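Local coordinates for intracellular protein transport protein USO1 (Saccharomyces cerevisiae S288c, PDB 6LSU) that is required for protein transport from the endoplasmic reticulum to the Golgi complex, acting as a homodimeric tether with globular heads and a coiled-coil tail, at residues H285-P290 / V305-A310; I313-V318 / A362-R367; V337-L342 / S377-P382. All blocks are in the same frame, centred on the assembly; numbering follows the deposited sequence.

The three contacts cluster in the middle of the globular head, an elongated stack of armadillo-repeat helices, with centres about 14 to 16 Å apart. Contact 1 comes first along the chain and lies within ARM 5, between helices 280-287 and 301-317. Contact 2 takes the C-terminal end of helix 301-317 and sets it beside helix 354-366 of ARM 6. Contact 3 passes from helix 337-346 of ARM 6 to the first strand of a hairpin in ARM 7; its segments alternate with those of contact 2. V340 rests on L287, V314 on L287 and V337, and L342 on A362, so apolar packing runs from ARM 5 into ARM 6, and contact 3 carries it on to ARM 7 through I379.

Contact 1: residues H285-P290 / V305-A310; sequences HLLSEP and VNINTA
On the helix that brings I307 and A310 against L287, the carbonyl oxygen V305 O is gripped by two donors of a single residue. T309 OG1 lies 2.7 Å from V305 O, while the regular helical bond from T309 N reaches V305 O at 2.9 Å. The two arrive from opposite faces of the carbonyl plane, the hydroxyl tilted 33° from it. The hydroxyl bond ties the threonine side chain back onto its own helix.

Across the junction the meeting is apolar. One methyl of L287 serves two partners: L287 CD2 is 3.7 Å from A310 CB and 3.8 Å from I307 CG1. The leucine starts out beside its own backbone N, with CG anti to the carbonyl carbon (chi1 -76°), and its side chain runs askew to that of I307. A310 turns its CB toward the helix opposite. Both segments belong to ARM 5, and the contact closes helix 280-287 and the turn after it against helix 301-317, two successive helices of one armadillo repeat. In I307, CG1 is anti to the backbone N (chi1 -162°). Beyond it, I307 CD1 meets P290 CG tip to tip at 3.7 Å, and the same methyl lies 4.0 Å from L287 O. The tip of the isoleucine thus meets the proline ring and the L287 carbonyl together, on one side. L286 adds a looser touch, L286 CD2 standing 4.4 Å from A310 CB.

Around this junction, the backbone of L247 is held from both segments, L247 N by E289 OE2 and L247 O by N306 ND2. The side chains of L286, P290 and I307 touch L247, while L344 of helix 337-346 packs on both P290 and I307.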
# COMPACT_ATOMS: atom_id res chain seq x y z
N HIS A 285 14.13 -0.61 15.68
CA HIS A 285 13.92 -0.17 17.09
C HIS A 285 12.60 0.64 17.17
O HIS A 285 11.83 0.51 18.19
CB HIS A 285 15.13 0.61 17.59
CG HIS A 285 14.83 1.27 18.88
ND1 HIS A 285 14.79 0.54 20.06
CD2 HIS A 285 14.49 2.55 19.19
CE1 HIS A 285 14.45 1.34 21.05
NE2 HIS A 285 14.27 2.59 20.55
N LEU A 286 12.40 1.51 16.15
CA LEU A 286 11.21 2.39 15.98
C LEU A 286 9.95 1.56 15.67
O LEU A 286 8.96 1.81 16.31
CB LEU A 286 11.51 3.35 14.82
CG LEU A 286 10.37 4.27 14.43
CD1 LEU A 286 10.13 5.25 15.57
CD2 LEU A 286 10.67 5.00 13.13
N LEU A 287 10.04 0.58 14.76
CA LEU A 287 8.94 -0.35 14.44
C LEU A 287 8.58 -1.18 15.69
O LEU A 287 7.42 -1.55 15.87
CB LEU A 287 9.37 -1.25 13.29
CG LEU A 287 9.35 -0.60 11.91
CD1 LEU A 287 9.87 -1.56 10.84
CD2 LEU A 287 7.93 -0.18 11.58
N SER A 288 9.53 -1.42 16.56
CA SER A 288 9.31 -2.37 17.68
C SER A 288 8.71 -1.63 18.87
O SER A 288 8.18 -2.30 19.78
CB SER A 288 10.57 -3.12 18.05
OG SER A 288 11.26 -2.45 19.10
N GLU A 289 8.61 -0.31 18.81
CA GLU A 289 8.04 0.49 19.91
C GLU A 289 6.68 -0.01 20.40
O GLU A 289 6.44 -0.08 21.60
CB GLU A 289 7.96 1.95 19.51
CG GLU A 289 9.06 2.75 20.16
CD GLU A 289 9.37 4.04 19.43
OE1 GLU A 289 10.63 4.32 19.18
OE2 GLU A 289 8.37 4.75 19.13
N PRO A 290 5.69 -0.31 19.55
CA PRO A 290 4.37 -0.67 20.07
C PRO A 290 4.32 -1.98 20.89
O PRO A 290 3.33 -2.18 21.52
CB PRO A 290 3.54 -0.88 18.81
CG PRO A 290 4.31 -0.19 17.74
CD PRO A 290 5.76 -0.37 18.10
N VAL A 305 -0.19 6.51 11.18
CA VAL A 305 0.47 7.06 9.96
C VAL A 305 1.98 6.95 10.13
O VAL A 305 2.61 6.63 9.15
CB VAL A 305 0.05 8.52 9.71
CG1 VAL A 305 0.76 9.11 8.46
CG2 VAL A 305 -1.45 8.67 9.56
N ASN A 306 2.55 7.21 11.32
CA ASN A 306 4.02 7.18 11.50
C ASN A 306 4.43 5.72 11.21
O ASN A 306 5.29 5.46 10.37
CB ASN A 306 4.48 7.71 12.86
CG ASN A 306 4.34 9.21 13.03
OD1 ASN A 306 4.07 9.94 12.08
ND2 ASN A 306 4.55 9.68 14.25
N ILE A 307 3.78 4.76 11.86
CA ILE A 307 4.30 3.38 11.73
C ILE A 307 4.11 2.96 10.27
O ILE A 307 4.97 2.21 9.75
CB ILE A 307 3.68 2.38 12.72
CG1 ILE A 307 4.55 1.12 12.84
CG2 ILE A 307 2.23 2.02 12.39
CD1 ILE A 307 4.29 0.30 14.12
N ASN A 308 3.04 3.40 9.60
CA ASN A 308 2.75 2.87 8.27
C ASN A 308 3.83 3.45 7.35
O ASN A 308 4.29 2.76 6.39
CB ASN A 308 1.30 3.18 7.88
CG ASN A 308 0.29 2.12 8.28
OD1 ASN A 308 0.61 1.02 8.74
ND2 ASN A 308 -0.98 2.45 8.11
N THR A 309 4.16 4.72 7.54
CA THR A 309 5.25 5.36 6.78
C THR A 309 6.56 4.58 7.03
O THR A 309 7.27 4.25 6.01
CB THR A 309 5.38 6.84 7.12
OG1 THR A 309 4.10 7.48 7.01
CG2 THR A 309 6.35 7.53 6.17
N ALA A 310 6.87 4.26 8.29
CA ALA A 310 8.02 3.39 8.62
C ALA A 310 7.99 2.05 7.85
O ALA A 310 9.00 1.68 7.25
CB ALA A 310 8.08 3.20 10.12

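Contact 2: residues I313-V318 / A362-R367; sequences IVSLTV and AANMVR
S315 and N364 face each other across the two helix ends, with the amide of N364 turned so that its N-H group looks at the serine hydroxyl. N364 ND2 donates to S315 OG at 3.1 Å, with an N-H...O angle of 145°. The serine oxygen sits close to the amide plane, 14° out of it, and the other end of the amide, OD1, has a weak and doubtful bond from R367 NH2 at the rim of the guanidinium. One face of that guanidinium lies over A363 O. V318 and N364 cross obliquely: V318 CG2, set between the backbone N and the carbonyl carbon, comes 3.6 Å from N364 CB. The contact joins ARM 5 to ARM 6, placing the C-terminal end of helix 301-317 beside that of helix 354-366 in the armadillo stack. Deeper between the helices, V314 and M365 also run at a slant to each other. The methionine chain bends at chi3 (-119°), and both its outer atoms lie by one methyl, V314 CG1 being 4.0 Å from M365 SD and 4.1 Å from M365 CE. Q329 of helix 325-333 donates from its side-chain amide to both N364 O and R367 O.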
# COMPACT_ATOMS: atom_id res chain seq x y z
N ILE A 313 8.87 2.44 4.22
CA ILE A 313 10.31 2.60 3.96
C ILE A 313 10.89 1.20 3.83
O ILE A 313 11.60 0.97 2.82
CB ILE A 313 10.98 3.41 5.07
CG1 ILE A 313 10.66 4.90 4.95
CG2 ILE A 313 12.45 3.11 5.09
CD1 ILE A 313 10.80 5.66 6.28
N VAL A 314 10.59 0.27 4.76
CA VAL A 314 11.04 -1.14 4.54
C VAL A 314 10.63 -1.61 3.14
O VAL A 314 11.52 -2.12 2.42
CB VAL A 314 10.55 -2.10 5.61
CG1 VAL A 314 11.08 -3.48 5.37
CG2 VAL A 314 10.95 -1.64 7.02
N SER A 315 9.38 -1.38 2.73
CA SER A 315 8.83 -1.89 1.44
C SER A 315 9.61 -1.35 0.24
O SER A 315 9.95 -2.15 -0.59
CB SER A 315 7.38 -1.62 1.26
OG SER A 315 6.58 -2.64 1.81
N LEU A 316 9.86 -0.04 0.19
CA LEU A 316 10.68 0.64 -0.86
C LEU A 316 11.95 -0.12 -1.22
O LEU A 316 12.21 -0.27 -2.43
CB LEU A 316 11.07 2.04 -0.36
CG LEU A 316 9.87 2.97 -0.23
CD1 LEU A 316 10.30 4.35 0.23
CD2 LEU A 316 9.11 3.00 -1.55
N THR A 317 12.71 -0.56 -0.22
CA THR A 317 14.05 -1.17 -0.43
C THR A 317 13.90 -2.51 -1.12
O THR A 317 14.90 -2.94 -1.72
CB THR A 317 14.87 -1.31 0.86
OG1 THR A 317 14.54 -2.50 1.59
CG2 THR A 317 14.74 -0.09 1.73
N VAL A 318 12.71 -3.13 -1.11
CA VAL A 318 12.46 -4.52 -1.60
C VAL A 318 11.30 -4.50 -2.60
O VAL A 318 10.49 -5.51 -2.66
CB VAL A 318 12.18 -5.50 -0.44
CG1 VAL A 318 13.36 -5.64 0.47
CG2 VAL A 318 10.98 -5.09 0.37
N ALA A 362 5.95 -7.64 5.07
CA ALA A 362 6.59 -8.97 5.18
C ALA A 362 6.51 -9.67 3.83
O ALA A 362 7.42 -10.41 3.52
CB ALA A 362 5.97 -9.84 6.27
N ALA A 363 5.46 -9.46 3.05
CA ALA A 363 5.30 -10.22 1.78
C ALA A 363 6.40 -9.72 0.82
O ALA A 363 6.97 -10.50 0.10
CB ALA A 363 3.88 -10.09 1.24
N ASN A 364 6.62 -8.43 0.76
CA ASN A 364 7.71 -7.85 -0.07
C ASN A 364 9.10 -8.35 0.39
O ASN A 364 9.91 -8.73 -0.43
CB ASN A 364 7.65 -6.35 -0.01
CG ASN A 364 6.56 -5.79 -0.89
OD1 ASN A 364 6.35 -6.27 -2.01
ND2 ASN A 364 5.96 -4.72 -0.38
N MET A 365 9.29 -8.48 1.68
CA MET A 365 10.54 -9.00 2.28
C MET A 365 10.88 -10.44 1.85
O MET A 365 12.11 -10.75 1.80
CB MET A 365 10.44 -8.92 3.80
CG MET A 365 10.28 -7.46 4.28
SD MET A 365 10.81 -7.39 5.96
CE MET A 365 9.34 -6.86 6.79
N VAL A 366 9.91 -11.32 1.57
CA VAL A 366 10.19 -12.79 1.41
C VAL A 366 9.86 -13.27 0.00
O VAL A 366 10.31 -14.33 -0.39
CB VAL A 366 9.45 -13.64 2.44
CG1 VAL A 366 9.69 -13.16 3.84
CG2 VAL A 366 7.98 -13.69 2.16
N ARG A 367 9.12 -12.48 -0.76
CA ARG A 367 8.66 -12.92 -2.08
C ARG A 367 9.82 -13.44 -2.90
O ARG A 367 10.69 -12.68 -3.24
CB ARG A 367 8.00 -11.74 -2.79
CG ARG A 367 7.39 -12.14 -4.14
CD ARG A 367 6.11 -11.43 -4.54
NE ARG A 367 6.07 -10.11 -3.92
CZ ARG A 367 5.17 -9.69 -3.06
NH1 ARG A 367 4.16 -10.45 -2.74
NH2 ARG A 367 5.28 -8.50 -2.51

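Contact 3: residues V337-L342 / S377-P382; sequences VLMVVL and SKIDVP
I379 overlaps three side chains of helix 337-346, presenting a different branch to different partners. Its longer branch reaches between two leucines: I379 CD1 is 3.8 Å from L338 CD2 and 3.8 Å from L342 CD1. L342 lies across the isoleucine at about a right angle, whereas L338 meets it at a slant. The shorter branch touches M339, with I379 CG2 3.7 Å from M339 SD and 4.0 Å from M339 CE. Bends at chi2 and chi3 bring the sulfur and methyl of M339 alongside I379, the two chains sliding past each other in opposite directions. The methyl end continues to the strand, M339 CE lying 4.0 Å from D380 O. An alanine in place of I379 would keep only CB and would probably open a gap beside L338 and L342, leaving the M339 thioether less confined. The contact sets the start of strand 380-384, in ARM 7, against a helix of ARM 6. On the helical side, L338 rests on M365 and L342 on A362 of helix 354-366. On the strand side, I379 shares backbone hydrogen bonding with V404, V381 does so with I402 of the antiparallel strand 399-403, and V381 packs on I407 of helix 404-414.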
# COMPACT_ATOMS: atom_id res chain seq x y z
N VAL A 337 14.22 -7.08 11.45
CA VAL A 337 13.09 -6.31 10.84
C VAL A 337 11.93 -7.27 10.54
O VAL A 337 10.81 -6.94 10.95
CB VAL A 337 13.50 -5.48 9.62
CG1 VAL A 337 12.33 -4.65 9.12
CG2 VAL A 337 14.64 -4.54 9.94
N LEU A 338 12.19 -8.41 9.91
CA LEU A 338 11.15 -9.41 9.55
C LEU A 338 10.38 -9.84 10.78
O LEU A 338 9.12 -9.92 10.72
CB LEU A 338 11.77 -10.67 8.93
CG LEU A 338 10.73 -11.70 8.48
CD1 LEU A 338 9.75 -11.09 7.47
CD2 LEU A 338 11.40 -12.94 7.88
N MET A 339 11.09 -10.17 11.83
CA MET A 339 10.48 -10.66 13.07
C MET A 339 9.70 -9.49 13.65
O MET A 339 8.64 -9.69 14.21
CB MET A 339 11.56 -11.12 14.06
CG MET A 339 10.97 -11.81 15.26
SD MET A 339 10.23 -13.37 14.70
CE MET A 339 8.78 -13.37 15.77
N VAL A 340 10.23 -8.30 13.59
CA VAL A 340 9.51 -7.13 14.17
C VAL A 340 8.22 -6.85 13.37
O VAL A 340 7.18 -6.58 14.02
CB VAL A 340 10.41 -5.89 14.28
CG1 VAL A 340 9.61 -4.70 14.80
CG2 VAL A 340 11.57 -6.18 15.22
N VAL A 341 8.27 -6.86 12.03
CA VAL A 341 7.01 -6.52 11.31
C VAL A 341 5.96 -7.64 11.51
O VAL A 341 4.81 -7.33 11.59
CB VAL A 341 7.21 -6.05 9.85
CG1 VAL A 341 8.51 -5.32 9.61
CG2 VAL A 341 6.97 -7.11 8.84
N LEU A 342 6.36 -8.90 11.65
CA LEU A 342 5.42 -10.04 11.89
C LEU A 342 4.86 -9.94 13.28
O LEU A 342 3.71 -10.33 13.41
CB LEU A 342 6.13 -11.39 11.75
CG LEU A 342 6.52 -11.80 10.33
CD1 LEU A 342 7.29 -13.12 10.38
CD2 LEU A 342 5.29 -11.91 9.46
N SER A 377 9.61 -20.15 7.24
CA SER A 377 9.00 -21.44 7.63
C SER A 377 9.40 -21.87 9.04
O SER A 377 8.79 -22.77 9.50
CB SER A 377 9.38 -22.52 6.70
OG SER A 377 10.77 -22.72 6.85
N LYS A 378 10.38 -21.22 9.68
CA LYS A 378 10.90 -21.61 11.03
C LYS A 378 10.46 -20.61 12.09
O LYS A 378 10.69 -20.84 13.31
CB LYS A 378 12.42 -21.72 11.01
CG LYS A 378 12.96 -22.55 9.85
CD LYS A 378 14.36 -23.00 10.06
CE LYS A 378 15.38 -21.90 9.91
NZ LYS A 378 16.71 -22.48 9.61
N ILE A 379 9.78 -19.55 11.66
CA ILE A 379 9.32 -18.51 12.62
C ILE A 379 8.06 -19.00 13.36
O ILE A 379 7.07 -19.49 12.73
CB ILE A 379 9.11 -17.20 11.91
CG1 ILE A 379 10.39 -16.81 11.17
CG2 ILE A 379 8.64 -16.18 12.93
CD1 ILE A 379 10.27 -15.54 10.37
N ASP A 380 8.10 -18.85 14.68
CA ASP A 380 7.05 -19.21 15.65
C ASP A 380 6.66 -17.93 16.41
O ASP A 380 7.51 -17.06 16.64
CB ASP A 380 7.52 -20.30 16.62
CG ASP A 380 7.76 -21.66 15.98
OD1 ASP A 380 6.93 -22.07 15.10
OD2 ASP A 380 8.78 -22.31 16.36
N VAL A 381 5.40 -17.80 16.81
CA VAL A 381 5.03 -16.59 17.57
C VAL A 381 4.46 -17.04 18.92
O VAL A 381 3.78 -18.04 19.03
CB VAL A 381 4.16 -15.63 16.74
CG1 VAL A 381 3.35 -16.36 15.70
CG2 VAL A 381 3.28 -14.72 17.57
N PRO A 382 4.90 -16.38 20.00
CA PRO A 382 4.48 -16.71 21.36
C PRO A 382 2.97 -16.44 21.49
O PRO A 382 2.51 -15.41 20.99
CB PRO A 382 5.30 -15.72 22.20
CG PRO A 382 5.47 -14.54 21.25
CD PRO A 382 5.83 -15.25 19.96